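Local coordinates for protein Pcdhgb2 (Mus musculus, PDB 5SZR) that probably mediates calcium-dependent cell adhesion through its extracellular cadherin repeats and may help establish and maintain specific neuronal connections in the brain, at residues A[252-257]-A[266-271]. Residues are numbered along the deposited sequence; the frame is centred on the assembly and turned at random.
Sequences YSIIAS and SFVSVN. With NAG (2-acetamido-2-deoxy-beta-D-glucopyranose), chain E.
Ile254 and Val270 meet where two edge strands close over the apolar interior of the third of the four cadherin domains in this fragment, a compact example of how a beta sandwich is sealed along a margin largely by aliphatic branches packed on the opposite main chain. The strand axes come within 6.4 Å and run at 140° to each other, yet residues 252-257 and 266-271 exchange no hydrogen bonds, and Tyr252 bonds instead to the backbone of Gln272, one residue beyond Asn271; about 244 Å² is buried between them, much of it on Ile254 and Val270. Packing is tightest around Val270. Val270 CG1, set between the backbone N and the carbonyl carbon by a chi1 of 70°, lies 3.6 Å from Ser253 CA, against the main chain itself, and 3.9 Å from Ile254 CG1. The extended chain of Ile254 (chi2 -179°) carries CD1 onward to the other backbone, 3.8 Å from Ser269 CA, and to Val268 CG2 at 4.0 Å. Each strand thus presses an aliphatic branch on the main chain of its partner.

Toward Asn271 the fit is slacker: Tyr252 touches Val270 CG2 through CB at 4.2 Å, while its ring leads away to strand 232-240, where OH hydrogen-bonds Ala239 N. On the outer side, the CB atoms of Ser253 and Ser269 turn from the interface, and past Ile254 the strands part. There a classic beta bulge pairs Ile255 and Ala256 with Thr294, and Ile255 CD1 rests 3.5 Å from C6 of an N-acetylglucosamine belonging to a glycan on the protein itself.

Strand 250-257 is an outermost strand of one sheet, beside 290-299, and strand 268-270 of the other, beside 276-279. Leu293 of the former neighbour touches both Ile254 and Val268, and Val277 of the latter backs Val270, linking this margin to the core between the two sheets.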
loop_
_atom_site.group_PDB
_atom_site.type_symbol
_atom_site.label_atom_id
_atom_site.label_comp_id
_atom_site.label_asym_id
_atom_site.label_seq_id
_atom_site.Cartn_x
_atom_site.Cartn_y
_atom_site.Cartn_z
ATOM N N TYR A 252 9.132 -9.378 13.720
ATOM C CA TYR A 252 8.251 -9.866 14.775
ATOM C C TYR A 252 9.058 -10.258 16.005
ATOM O O TYR A 252 10.196 -10.727 15.901
ATOM C CB TYR A 252 7.431 -11.065 14.298
ATOM C CG TYR A 252 6.689 -10.802 13.011
ATOM C CD1 TYR A 252 5.493 -10.097 13.008
ATOM C CD2 TYR A 252 7.196 -11.242 11.796
ATOM C CE1 TYR A 252 4.816 -9.843 11.832
ATOM C CE2 TYR A 252 6.527 -11.001 10.615
ATOM C CZ TYR A 252 5.338 -10.297 10.635
ATOM O OH TYR A 252 4.669 -10.058 9.455
ATOM N N SER A 253 8.451 -10.068 17.177
ATOM C CA SER A 253 9.088 -10.414 18.440
ATOM C C SER A 253 8.014 -10.703 19.483
ATOM O O SER A 253 6.826 -10.436 19.275
ATOM C CB SER A 253 10.026 -9.299 18.917
ATOM O OG SER A 253 9.297 -8.136 19.277
ATOM N N ILE A 254 8.449 -11.252 20.616
ATOM C CA ILE A 254 7.580 -11.538 21.753
ATOM C C ILE A 254 7.980 -10.607 22.887
ATOM O O ILE A 254 9.141 -10.606 23.314
ATOM C CB ILE A 254 7.678 -13.006 22.199
ATOM C CG1 ILE A 254 7.152 -13.947 21.116
ATOM C CG2 ILE A 254 6.922 -13.216 23.500
ATOM C CD1 ILE A 254 7.205 -15.413 21.520
ATOM N N ILE A 255 7.021 -9.840 23.396
ATOM C CA ILE A 255 7.320 -8.811 24.381
ATOM C C ILE A 255 6.698 -9.070 25.750
ATOM O O ILE A 255 7.183 -8.509 26.741
ATOM C CB ILE A 255 6.896 -7.423 23.866
ATOM C CG1 ILE A 255 5.402 -7.420 23.563
ATOM C CG2 ILE A 255 7.707 -7.050 22.638
ATOM C CD1 ILE A 255 4.873 -6.079 23.148
ATOM N N ALA A 256 5.652 -9.887 25.850
ATOM C CA ALA A 256 5.016 -10.104 27.145
ATOM C C ALA A 256 4.302 -11.447 27.143
ATOM O O ALA A 256 3.991 -12.007 26.088
ATOM C CB ALA A 256 4.040 -8.976 27.494
ATOM N N SER A 257 4.032 -11.944 28.349
ATOM C CA SER A 257 3.439 -13.258 28.557
ATOM C C SER A 257 3.096 -13.420 30.028
ATOM O O SER A 257 3.797 -12.899 30.899
ATOM C CB SER A 257 4.393 -14.372 28.113
ATOM O OG SER A 257 4.113 -15.582 28.786
ATOM N N SER A 266 11.756 -20.579 27.193
ATOM C CA SER A 266 11.669 -22.030 27.280
ATOM C C SER A 266 10.345 -22.578 26.765
ATOM O O SER A 266 10.223 -23.798 26.609
ATOM C CB SER A 266 11.886 -22.476 28.726
ATOM O OG SER A 266 11.808 -23.885 28.835
ATOM N N PHE A 267 9.358 -21.723 26.499
ATOM C CA PHE A 267 8.053 -22.166 26.015
ATOM C C PHE A 267 7.858 -21.881 24.530
ATOM O O PHE A 267 7.597 -22.798 23.745
ATOM C CB PHE A 267 6.932 -21.502 26.825
ATOM C CG PHE A 267 6.649 -22.179 28.134
ATOM C CD1 PHE A 267 5.488 -22.911 28.312
ATOM C CD2 PHE A 267 7.546 -22.089 29.182
ATOM C CE1 PHE A 267 5.226 -23.538 29.518
ATOM C CE2 PHE A 267 7.289 -22.713 30.387
ATOM C CZ PHE A 267 6.127 -23.437 30.555
ATOM N N VAL A 268 7.965 -20.615 24.130
ATOM C CA VAL A 268 7.655 -20.203 22.769
ATOM C C VAL A 268 8.654 -19.152 22.308
ATOM O O VAL A 268 9.232 -18.413 23.111
ATOM C CB VAL A 268 6.216 -19.658 22.646
ATOM C CG1 VAL A 268 5.200 -20.781 22.830
ATOM C CG2 VAL A 268 5.987 -18.553 23.661
ATOM N N SER A 269 8.857 -19.104 20.994
ATOM C CA SER A 269 9.622 -18.056 20.341
ATOM C C SER A 269 8.950 -17.748 19.014
ATOM O O SER A 269 8.073 -18.485 18.555
ATOM C CB SER A 269 11.080 -18.466 20.118
ATOM O OG SER A 269 11.159 -19.502 19.154
ATOM N N VAL A 270 9.366 -16.650 18.390
ATOM C CA VAL A 270 8.883 -16.292 17.064
ATOM C C VAL A 270 10.081 -15.961 16.188
ATOM O O VAL A 270 11.043 -15.330 16.642
ATOM C CB VAL A 270 7.874 -15.123 17.113
ATOM C CG1 VAL A 270 8.557 -13.811 17.472
ATOM C CG2 VAL A 270 7.128 -15.012 15.798
ATOM N N ASN A 271 10.047 -16.436 14.946
ATOM C CA ASN A 271 11.077 -16.072 13.986
ATOM C C ASN A 271 10.868 -14.624 13.553
ATOM O O ASN A 271 9.770 -14.244 13.135
ATOM C CB ASN A 271 11.036 -17.009 12.783
ATOM C CG ASN A 271 12.126 -16.710 11.776
ATOM O OD1 ASN A 271 12.022 -15.765 10.991
ATOM N ND2 ASN A 271 13.180 -17.519 11.790
HETATM C C1 NAG E . 3.395 -2.300 22.106
HETATM C C2 NAG E . 3.602 -0.803 21.939
HETATM C C3 NAG E . 5.077 -0.469 22.159
HETATM C C4 NAG E . 5.560 -1.036 23.492
HETATM C C5 NAG E . 5.178 -2.515 23.622
HETATM C C6 NAG E . 5.463 -3.108 24.983
HETATM C C7 NAG E . 1.944 0.172 20.419
HETATM C C8 NAG E . 1.643 0.590 19.012
HETATM N N2 NAG E . 3.157 -0.349 20.631
HETATM O O3 NAG E . 5.272 0.940 22.113
HETATM O O4 NAG E . 6.975 -0.915 23.584
HETATM O O5 NAG E . 3.773 -2.682 23.398
HETATM O O6 NAG E . 6.312 -2.271 25.754
HETATM O O7 NAG E . 1.127 0.304 21.323
#